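Local coordinates for globin (Chloroflexus aurantiacus, PDB 5D1V), which binds heme and, as a group II truncated hemoglobin, probably binds and carries oxygen, at residues 73-77 and 78-82; 91-94 and 95-98; 35-38 and 39-43. One frame throughout, in Å; residues are numbered along the deposited sequence.

Contact 1 (73-77 and 78-82); sequences MRHAP and FPIGP. With HEM (protoporphyrin IX containing Fe), chain C.
Phe78 N donates to His75 O at 3.0 Å (N-H...O angle 161°) from above the carbonyl plane, closing a type I turn that begins at the proximal histidine. His75 NE2 binds the heme iron at 2.1 Å, and water 1 takes the opposite axial place. The imidazole stands edge-on to the porphyrin, its ND1 hydrogen-bonded to Leu71 O, which fixes the ring's rotation. Phe78 directs its edge at the imidazole face in an offset edge-to-face pair, planes at 87°. With CG anti to its carbonyl carbon (chi1 -43°), the phenyl slides between Pro77 CB over one face and heme methyl CMD over the other; Phe78 CE2 lies 3.4 Å from HEM C2D. Replacing Phe78 by alanine would probably open a gap between Pro77 and the heme and deprive the imidazole face of its aromatic neighbour. Ile80 CD1 reaches the imidazole edge and HEM C3C, 3.8 Å away. Arg74, extended as far as NE, lays CD against a propionate, CD to HEM CGA 3.6 Å, while NE and NH2 donate to carbonyls of Pro69, Arg66 and His68. The turn joins helix 71-74 to helix 82-98, and Asn122 pins it through Phe78 O and Ile80 N.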
loop_
_atom_site.group_PDB
_atom_site.type_symbol
_atom_site.label_atom_id
_atom_site.label_comp_id
_atom_site.label_asym_id
_atom_site.label_seq_id
_atom_site.Cartn_x
_atom_site.Cartn_y
_atom_site.Cartn_z
ATOM N N MET A 73 -3.817 -14.974 -20.780
ATOM C CA MET A 73 -4.682 -16.022 -21.300
ATOM C C MET A 73 -5.126 -16.954 -20.164
ATOM O O MET A 73 -6.307 -17.333 -20.092
ATOM C CB MET A 73 -3.965 -16.810 -22.408
ATOM C CG MET A 73 -4.733 -18.004 -22.908
ATOM S SD MET A 73 -3.687 -19.057 -23.941
ATOM C CE MET A 73 -3.107 -20.247 -22.707
ATOM N N ARG A 74 -4.209 -17.298 -19.259
ATOM C CA ARG A 74 -4.539 -18.272 -18.228
ATOM C C ARG A 74 -5.475 -17.695 -17.194
ATOM O O ARG A 74 -6.151 -18.452 -16.495
ATOM C CB ARG A 74 -3.290 -18.793 -17.522
ATOM C CG ARG A 74 -2.378 -19.665 -18.342
ATOM C CD ARG A 74 -1.241 -20.152 -17.457
ATOM N NE ARG A 74 -0.108 -20.655 -18.218
ATOM C CZ ARG A 74 0.065 -21.924 -18.547
ATOM N NH1 ARG A 74 -0.816 -22.849 -18.193
ATOM N NH2 ARG A 74 1.128 -22.267 -19.230
ATOM N N HIS A 75 -5.534 -16.366 -17.087
ATOM C CA HIS A 75 -6.397 -15.746 -16.093
ATOM C C HIS A 75 -7.768 -15.377 -16.671
ATOM O O HIS A 75 -8.632 -14.923 -15.942
ATOM C CB HIS A 75 -5.742 -14.504 -15.484
ATOM C CG HIS A 75 -4.635 -14.815 -14.541
ATOM N ND1 HIS A 75 -3.405 -15.300 -14.958
ATOM C CD2 HIS A 75 -4.566 -14.733 -13.190
ATOM C CE1 HIS A 75 -2.627 -15.463 -13.894
ATOM N NE2 HIS A 75 -3.316 -15.145 -12.823
ATOM N N ALA A 76 -7.970 -15.617 -17.964
ATOM C CA ALA A 76 -9.249 -15.320 -18.608
ATOM C C ALA A 76 -10.456 -15.966 -17.895
ATOM O O ALA A 76 -11.557 -15.402 -17.928
ATOM C CB ALA A 76 -9.206 -15.774 -20.081
ATOM N N PRO A 77 -10.285 -17.166 -17.304
ATOM C CA PRO A 77 -11.488 -17.773 -16.685
ATOM C C PRO A 77 -11.966 -17.079 -15.410
ATOM O O PRO A 77 -13.087 -17.374 -14.961
ATOM C CB PRO A 77 -11.045 -19.210 -16.373
ATOM C CG PRO A 77 -9.943 -19.475 -17.311
ATOM C CD PRO A 77 -9.206 -18.152 -17.449
ATOM N N PHE A 78 -11.159 -16.166 -14.868
ATOM C CA PHE A 78 -11.411 -15.506 -13.576
ATOM C C PHE A 78 -11.870 -14.069 -13.819
ATOM O O PHE A 78 -11.128 -13.283 -14.411
ATOM C CB PHE A 78 -10.151 -15.506 -12.718
ATOM C CG PHE A 78 -9.428 -16.808 -12.738
ATOM C CD1 PHE A 78 -10.112 -17.994 -12.496
ATOM C CD2 PHE A 78 -8.068 -16.870 -13.019
ATOM C CE1 PHE A 78 -9.457 -19.221 -12.550
ATOM C CE2 PHE A 78 -7.417 -18.084 -13.073
ATOM C CZ PHE A 78 -8.118 -19.271 -12.848
ATOM N N PRO A 79 -13.074 -13.707 -13.353
ATOM C CA PRO A 79 -13.454 -12.292 -13.518
ATOM C C PRO A 79 -12.601 -11.385 -12.631
ATOM O O PRO A 79 -12.710 -11.447 -11.394
ATOM C CB PRO A 79 -14.923 -12.260 -13.093
ATOM C CG PRO A 79 -15.401 -13.673 -13.245
ATOM C CD PRO A 79 -14.221 -14.542 -12.948
ATOM N N ILE A 80 -11.741 -10.582 -13.251
ATOM C CA ILE A 80 -10.754 -9.801 -12.504
ATOM C C ILE A 80 -10.958 -8.355 -12.827
ATOM O O ILE A 80 -10.740 -7.926 -13.961
ATOM C CB ILE A 80 -9.332 -10.217 -12.834
ATOM C CG1 ILE A 80 -9.098 -11.660 -12.413
ATOM C CG2 ILE A 80 -8.346 -9.315 -12.121
ATOM C CD1 ILE A 80 -7.744 -12.186 -12.879
ATOM N N GLY A 81 -11.379 -7.606 -11.814
ATOM C CA GLY A 81 -11.562 -6.177 -11.939
ATOM C C GLY A 81 -10.653 -5.496 -10.921
ATOM O O GLY A 81 -9.811 -6.158 -10.326
ATOM N N PRO A 82 -10.840 -4.187 -10.707
ATOM C CA PRO A 82 -10.053 -3.413 -9.750
ATOM C C PRO A 82 -10.024 -4.037 -8.334
ATOM O O PRO A 82 -8.969 -4.043 -7.674
ATOM C CB PRO A 82 -10.765 -2.053 -9.746
ATOM C CG PRO A 82 -11.371 -1.956 -11.094
ATOM C CD PRO A 82 -11.822 -3.345 -11.408
HETATM C CHA HEM C . -2.764 -18.732 -11.428
HETATM C CHB HEM C . 0.703 -15.333 -11.584
HETATM C CHC HEM C . -2.682 -11.902 -10.833
HETATM C CHD HEM C . -5.756 -15.433 -9.562
HETATM C C1A HEM C . -1.549 -18.115 -11.584
HETATM C C2A HEM C . -0.322 -18.749 -12.036
HETATM C C3A HEM C . 0.630 -17.806 -12.088
HETATM C C4A HEM C . 0.032 -16.539 -11.670
HETATM C CMA HEM C . 2.135 -17.905 -12.485
HETATM C CAA HEM C . -0.199 -20.246 -12.400
HETATM C CBA HEM C . -0.211 -20.325 -13.935
HETATM C CGA HEM C . -0.285 -21.787 -14.342
HETATM O O1A HEM C . -1.334 -22.435 -14.119
HETATM O O2A HEM C . 0.700 -22.310 -14.905
HETATM C C1B HEM C . 0.088 -14.102 -11.410
HETATM C C2B HEM C . 0.721 -12.804 -11.489
HETATM C C3B HEM C . -0.242 -11.874 -11.296
HETATM C C4B HEM C . -1.480 -12.542 -11.060
HETATM C CMB HEM C . 2.230 -12.584 -11.755
HETATM C CAB HEM C . -0.173 -10.332 -11.255
HETATM C CBB HEM C . 1.017 -9.747 -11.112
HETATM C C1C HEM C . -3.816 -12.542 -10.394
HETATM C C2C HEM C . -5.047 -11.910 -9.941
HETATM C C3C HEM C . -5.881 -12.926 -9.604
HETATM C C4C HEM C . -5.213 -14.189 -9.798
HETATM C CMC HEM C . -5.286 -10.371 -9.925
HETATM C CAC HEM C . -7.289 -12.824 -9.017
HETATM C CBC HEM C . -7.514 -11.727 -8.303
HETATM C C1D HEM C . -5.252 -16.633 -10.010
HETATM C C2D HEM C . -5.923 -17.929 -9.987
HETATM C C3D HEM C . -5.087 -18.838 -10.522
HETATM C C4D HEM C . -3.867 -18.143 -10.883
HETATM C CMD HEM C . -7.347 -18.170 -9.462
HETATM C CAD HEM C . -5.331 -20.342 -10.724
HETATM C CBD HEM C . -4.723 -21.070 -9.534
HETATM C CGD HEM C . -4.872 -22.557 -9.657
HETATM O O1D HEM C . -4.691 -23.239 -8.616
HETATM O O2D HEM C . -5.183 -23.053 -10.776
HETATM N NA HEM C . -1.294 -16.763 -11.388
HETATM N NB HEM C . -1.253 -13.904 -11.155
HETATM N NC HEM C . -3.977 -13.912 -10.320
HETATM N ND HEM C . -4.013 -16.819 -10.565
HETATM FE FE HEM C . -2.650 -15.343 -10.813
HETATM O O HOH W 1 -2.045 -15.672 -8.766
#

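Contact 2 (91-94 and 95-98); sequences HMLA and ALNE
Carbonyls of His91, Met92, Leu93 and Ala94 accept in turn from the amides of Ala95, Leu96, Asn97 and Glu98, an unbroken alpha-helical i to i+4 ladder whose shortest rung, Glu98 N to Ala94 O, is 2.8 Å. Leu93 and Leu96 meet branch to branch, CD2 of Leu93 lying 4.3 Å from CD1 of Leu96. Swung beside the backbone N (chi1 -65°), the branch point of Leu96 leans back over the preceding turn, CG to Met92 O 3.4 Å. Met92 leaves the backbone with CG opposite N and then bends at chi2 (62°), bringing SD alongside the methyl of Ala95 at a loose 4.5 Å. Glu98 lies along the helix in the same backward sense, CG 3.3 Å from Ala94 O; its carboxylate makes a long, weak ion pair with Arg26. The imidazole of His91 is tied at both nitrogens, NE2 to Asp30 and ND1 to Arg26. Together these residues form the last two turns of helix 82-98, the G helix of the globin fold: His91, Met92, Ala94 and Glu98 pack on helix 13-28, whereas Leu93 and Leu96, with Met92 again, rest on helix 105-119.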
loop_
_atom_site.group_PDB
_atom_site.type_symbol
_atom_site.label_atom_id
_atom_site.label_comp_id
_atom_site.label_asym_id
_atom_site.label_seq_id
_atom_site.Cartn_x
_atom_site.Cartn_y
_atom_site.Cartn_z
ATOM N N HIS A 91 -1.694 -8.598 -1.028
ATOM C CA HIS A 91 -1.110 -9.768 -0.410
ATOM C C HIS A 91 0.272 -10.064 -0.952
ATOM O O HIS A 91 1.134 -10.505 -0.200
ATOM C CB HIS A 91 -2.039 -10.960 -0.578
ATOM C CG HIS A 91 -3.360 -10.757 0.088
ATOM N ND1 HIS A 91 -3.476 -10.214 1.349
ATOM C CD2 HIS A 91 -4.621 -11.016 -0.327
ATOM C CE1 HIS A 91 -4.751 -10.137 1.677
ATOM N NE2 HIS A 91 -5.465 -10.615 0.676
ATOM N N MET A 92 0.513 -9.794 -2.235
ATOM C CA MET A 92 1.843 -10.082 -2.763
ATOM C C MET A 92 2.823 -9.052 -2.254
ATOM O O MET A 92 3.978 -9.366 -1.933
ATOM C CB MET A 92 1.890 -10.111 -4.295
ATOM C CG MET A 92 3.296 -10.539 -4.826
ATOM S SD MET A 92 3.782 -12.223 -4.320
ATOM C CE MET A 92 2.744 -13.217 -5.365
ATOM N N LEU A 93 2.412 -7.799 -2.178
ATOM C CA LEU A 93 3.342 -6.834 -1.615
ATOM C C LEU A 93 3.660 -7.154 -0.151
ATOM O O LEU A 93 4.807 -7.021 0.283
ATOM C CB LEU A 93 2.784 -5.422 -1.766
ATOM C CG LEU A 93 2.641 -5.041 -3.236
ATOM C CD1 LEU A 93 2.197 -3.581 -3.348
ATOM C CD2 LEU A 93 3.894 -5.280 -4.050
ATOM N N ALA A 94 2.660 -7.569 0.618
ATOM C CA ALA A 94 2.908 -7.948 2.005
ATOM C C ALA A 94 3.859 -9.131 2.068
ATOM O O ALA A 94 4.749 -9.181 2.924
ATOM C CB ALA A 94 1.599 -8.270 2.717
ATOM N N ALA A 95 3.692 -10.085 1.161
ATOM C CA ALA A 95 4.532 -11.278 1.173
ATOM C C ALA A 95 6.013 -10.910 0.927
ATOM O O ALA A 95 6.893 -11.461 1.586
ATOM C CB ALA A 95 4.038 -12.283 0.146
ATOM N N LEU A 96 6.282 -9.990 -0.011
ATOM C CA LEU A 96 7.650 -9.508 -0.244
ATOM C C LEU A 96 8.242 -8.895 0.999
ATOM O O LEU A 96 9.398 -9.140 1.349
ATOM C CB LEU A 96 7.676 -8.470 -1.348
ATOM C CG LEU A 96 7.277 -8.965 -2.732
ATOM C CD1 LEU A 96 7.356 -7.768 -3.681
ATOM C CD2 LEU A 96 8.185 -10.108 -3.218
ATOM N N ASN A 97 7.446 -8.087 1.671
ATOM C CA ASN A 97 7.929 -7.445 2.891
ATOM C C ASN A 97 8.181 -8.456 4.013
ATOM O O ASN A 97 9.239 -8.430 4.645
ATOM C CB ASN A 97 6.945 -6.362 3.317
ATOM C CG ASN A 97 6.978 -5.152 2.379
ATOM O OD1 ASN A 97 7.074 -5.294 1.149
ATOM N ND2 ASN A 97 6.930 -3.957 2.960
ATOM N N GLU A 98 7.237 -9.371 4.242
ATOM C CA GLU A 98 7.361 -10.355 5.308
ATOM C C GLU A 98 8.430 -11.422 5.033
ATOM O O GLU A 98 9.028 -11.923 5.970
ATOM C CB GLU A 98 6.011 -11.006 5.559
ATOM C CG GLU A 98 5.022 -10.027 6.122
ATOM C CD GLU A 98 3.692 -10.664 6.473
ATOM O OE1 GLU A 98 3.646 -11.890 6.698
ATOM O OE2 GLU A 98 2.700 -9.917 6.531
#

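Contact 3 (35-38 and 39-43). With HEM (protoporphyrin IX containing Fe), chain C.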
loop_
_atom_site.group_PDB
_atom_site.type_symbol
_atom_site.label_atom_id
_atom_site.label_comp_id
_atom_site.label_asym_id
_atom_site.label_seq_id
_atom_site.Cartn_x
_atom_site.Cartn_y
_atom_site.Cartn_z
ATOM N N HIS A 35 -12.559 -17.732 -3.558
ATOM C CA HIS A 35 -13.540 -18.410 -4.391
ATOM C C HIS A 35 -13.084 -18.637 -5.835
ATOM O O HIS A 35 -13.619 -19.499 -6.544
ATOM C CB HIS A 35 -14.839 -17.614 -4.400
ATOM C CG HIS A 35 -14.712 -16.272 -5.053
ATOM N ND1 HIS A 35 -15.088 -16.046 -6.357
ATOM C CD2 HIS A 35 -14.229 -15.094 -4.595
ATOM C CE1 HIS A 35 -14.868 -14.780 -6.666
ATOM N NE2 HIS A 35 -14.344 -14.179 -5.614
ATOM N N LEU A 36 -12.097 -17.872 -6.270
ATOM C CA LEU A 36 -11.600 -17.985 -7.631
ATOM C C LEU A 36 -10.673 -19.167 -7.808
ATOM O O LEU A 36 -10.475 -19.642 -8.935
ATOM C CB LEU A 36 -10.868 -16.706 -8.031
ATOM C CG LEU A 36 -11.751 -15.463 -8.222
ATOM C CD1 LEU A 36 -10.881 -14.216 -8.494
ATOM C CD2 LEU A 36 -12.735 -15.667 -9.318
ATOM N N PHE A 37 -10.095 -19.614 -6.703
ATOM C CA PHE A 37 -9.102 -20.662 -6.702
ATOM C C PHE A 37 -9.749 -22.038 -6.534
ATOM O O PHE A 37 -10.850 -22.154 -5.989
ATOM C CB PHE A 37 -8.087 -20.421 -5.572
ATOM C CG PHE A 37 -7.151 -19.255 -5.823
ATOM C CD1 PHE A 37 -7.570 -17.948 -5.637
ATOM C CD2 PHE A 37 -5.862 -19.477 -6.261
ATOM C CE1 PHE A 37 -6.712 -16.886 -5.878
ATOM C CE2 PHE A 37 -4.992 -18.407 -6.503
ATOM C CZ PHE A 37 -5.411 -17.132 -6.313
ATOM N N PRO A 38 -9.059 -23.093 -6.974
ATOM C CA PRO A 38 -9.686 -24.422 -6.889
ATOM C C PRO A 38 -9.815 -24.925 -5.456
ATOM O O PRO A 38 -9.267 -24.318 -4.549
ATOM C CB PRO A 38 -8.740 -25.322 -7.686
ATOM C CG PRO A 38 -7.778 -24.415 -8.390
ATOM C CD PRO A 38 -7.734 -23.139 -7.617
ATOM N N ALA A 39 -10.542 -26.025 -5.259
ATOM C CA ALA A 39 -10.637 -26.627 -3.935
ATOM C C ALA A 39 -9.242 -26.984 -3.385
ATOM O O ALA A 39 -8.970 -26.763 -2.218
ATOM C CB ALA A 39 -11.536 -27.857 -3.967
ATOM N N ASP A 40 -8.364 -27.514 -4.236
ATOM C CA ASP A 40 -7.003 -27.899 -3.845
ATOM C C ASP A 40 -6.058 -26.834 -4.383
ATOM O O ASP A 40 -5.921 -26.671 -5.604
ATOM C CB ASP A 40 -6.624 -29.289 -4.402
ATOM C CG ASP A 40 -5.197 -29.723 -4.028
ATOM O OD1 ASP A 40 -4.484 -28.962 -3.319
ATOM O OD2 ASP A 40 -4.806 -30.850 -4.433
ATOM N N LEU A 41 -5.408 -26.111 -3.483
ATOM C CA LEU A 41 -4.538 -25.010 -3.903
ATOM C C LEU A 41 -3.135 -25.453 -4.301
ATOM O O LEU A 41 -2.406 -24.663 -4.890
ATOM C CB LEU A 41 -4.431 -23.969 -2.787
ATOM C CG LEU A 41 -5.737 -23.326 -2.315
ATOM C CD1 LEU A 41 -5.492 -22.515 -1.048
ATOM C CD2 LEU A 41 -6.347 -22.441 -3.370
ATOM N N GLU A 42 -2.745 -26.682 -3.977
ATOM C CA GLU A 42 -1.316 -27.038 -4.027
ATOM C C GLU A 42 -0.703 -27.050 -5.425
ATOM O O GLU A 42 0.420 -26.543 -5.608
ATOM C CB GLU A 42 -1.064 -28.394 -3.369
ATOM C CG GLU A 42 -1.083 -28.367 -1.837
ATOM C CD GLU A 42 -0.060 -27.405 -1.229
ATOM O OE1 GLU A 42 1.106 -27.352 -1.705
ATOM O OE2 GLU A 42 -0.436 -26.689 -0.275
ATOM N N PRO A 43 -1.404 -27.633 -6.417
ATOM C CA PRO A 43 -0.760 -27.595 -7.736
ATOM C C PRO A 43 -0.516 -26.188 -8.252
ATOM O O PRO A 43 0.554 -25.907 -8.772
ATOM C CB PRO A 43 -1.751 -28.338 -8.642
ATOM C CG PRO A 43 -2.557 -29.191 -7.722
ATOM C CD PRO A 43 -2.636 -28.452 -6.415
HETATM C CHA HEM C . -2.764 -18.732 -11.428
HETATM C CHB HEM C . 0.703 -15.333 -11.584
HETATM C CHC HEM C . -2.682 -11.902 -10.833
HETATM C CHD HEM C . -5.756 -15.433 -9.562
HETATM C C1A HEM C . -1.549 -18.115 -11.584
HETATM C C2A HEM C . -0.322 -18.749 -12.036
HETATM C C3A HEM C . 0.630 -17.806 -12.088
HETATM C C4A HEM C . 0.032 -16.539 -11.670
HETATM C CMA HEM C . 2.135 -17.905 -12.485
HETATM C CAA HEM C . -0.199 -20.246 -12.400
HETATM C CBA HEM C . -0.211 -20.325 -13.935
HETATM C CGA HEM C . -0.285 -21.787 -14.342
HETATM O O1A HEM C . -1.334 -22.435 -14.119
HETATM O O2A HEM C . 0.700 -22.310 -14.905
HETATM C C1B HEM C . 0.088 -14.102 -11.410
HETATM C C2B HEM C . 0.721 -12.804 -11.489
HETATM C C3B HEM C . -0.242 -11.874 -11.296
HETATM C C4B HEM C . -1.480 -12.542 -11.060
HETATM C CMB HEM C . 2.230 -12.584 -11.755
HETATM C CAB HEM C . -0.173 -10.332 -11.255
HETATM C CBB HEM C . 1.017 -9.747 -11.112
HETATM C C1C HEM C . -3.816 -12.542 -10.394
HETATM C C2C HEM C . -5.047 -11.910 -9.941
HETATM C C3C HEM C . -5.881 -12.926 -9.604
HETATM C C4C HEM C . -5.213 -14.189 -9.798
HETATM C CMC HEM C . -5.286 -10.371 -9.925
HETATM C CAC HEM C . -7.289 -12.824 -9.017
HETATM C CBC HEM C . -7.514 -11.727 -8.303
HETATM C C1D HEM C . -5.252 -16.633 -10.010
HETATM C C2D HEM C . -5.923 -17.929 -9.987
HETATM C C3D HEM C . -5.087 -18.838 -10.522
HETATM C C4D HEM C . -3.867 -18.143 -10.883
HETATM C CMD HEM C . -7.347 -18.170 -9.462
HETATM C CAD HEM C . -5.331 -20.342 -10.724
HETATM C CBD HEM C . -4.723 -21.070 -9.534
HETATM C CGD HEM C . -4.872 -22.557 -9.657
HETATM O O1D HEM C . -4.691 -23.239 -8.616
HETATM O O2D HEM C . -5.183 -23.053 -10.776
HETATM N NA HEM C . -1.294 -16.763 -11.388
HETATM N NB HEM C . -1.253 -13.904 -11.155
HETATM N NC HEM C . -3.977 -13.912 -10.320
HETATM N ND HEM C . -4.013 -16.819 -10.565
HETATM FE FE HEM C . -2.650 -15.343 -10.813
HETATM O O HOH W 1 -2.045 -15.672 -8.766
#
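The distal wall of the heme pocket includes Phe37, and Leu41, four residues on, backs it where the chain turns towards the distal helix. The phenyl of Phe37 lies roughly parallel to pyrrole D, with methyl CMD over the ring centre and CE2 3.6 Å from HEM C2D. A chi1 of -72° turns the ring away from its own carbonyl and carries it from the loop onto the porphyrin, on the same side as the iron-bound water. Behind it, one methyl of Leu41 does the touching: CD2 reaches Phe37 CB at 3.5 Å, the two side chains crossing at about a right angle, and also comes within 3.7 Å of Pro38 O. The Pro38 ring edges up to a heme propionate, CD 3.2 Å from HEM O1D, and Leu36 CD1 meets a vinyl carbon, HEM CAC, at 3.9 Å. At the far end of the turn Asp40 OD1 accepts from Glu42 N (2.9 Å, 168°), from above the carboxylate plane, capping the incoming helix. Arg34 draws the loop together by donating to Pro38 O, with weaker bonds to Phe37 O and Ala39 O. The contact thus bridges helix 13-28, whose Val27 touches Phe37 and whose Tyr24 and Glu28 touch Leu41, and the start of helix 42-55.

From the N terminus the three contacts follow in series, none nesting in or crossing another. Contact 3 turns the chain from helix 13-28 into helix 42-55 on the distal side of the heme; contact 1 makes the proximal turn between helices 71-74 and 82-98; contact 2 closes no loop but ends helix 82-98. Contacts 1 and 3 touch through Phe78 CE1 and Leu36 O, 3.8 Å apart, and hold pyrrole D between the rings of Phe78 and Phe37, one on each side. Contact 2 stands apart, its nearest atoms about 8 Å from contact 3 and about 10 Å from contact 1, tying helix 82-98 to helices 13-28 and 105-119 in the two-over-two globin sandwich.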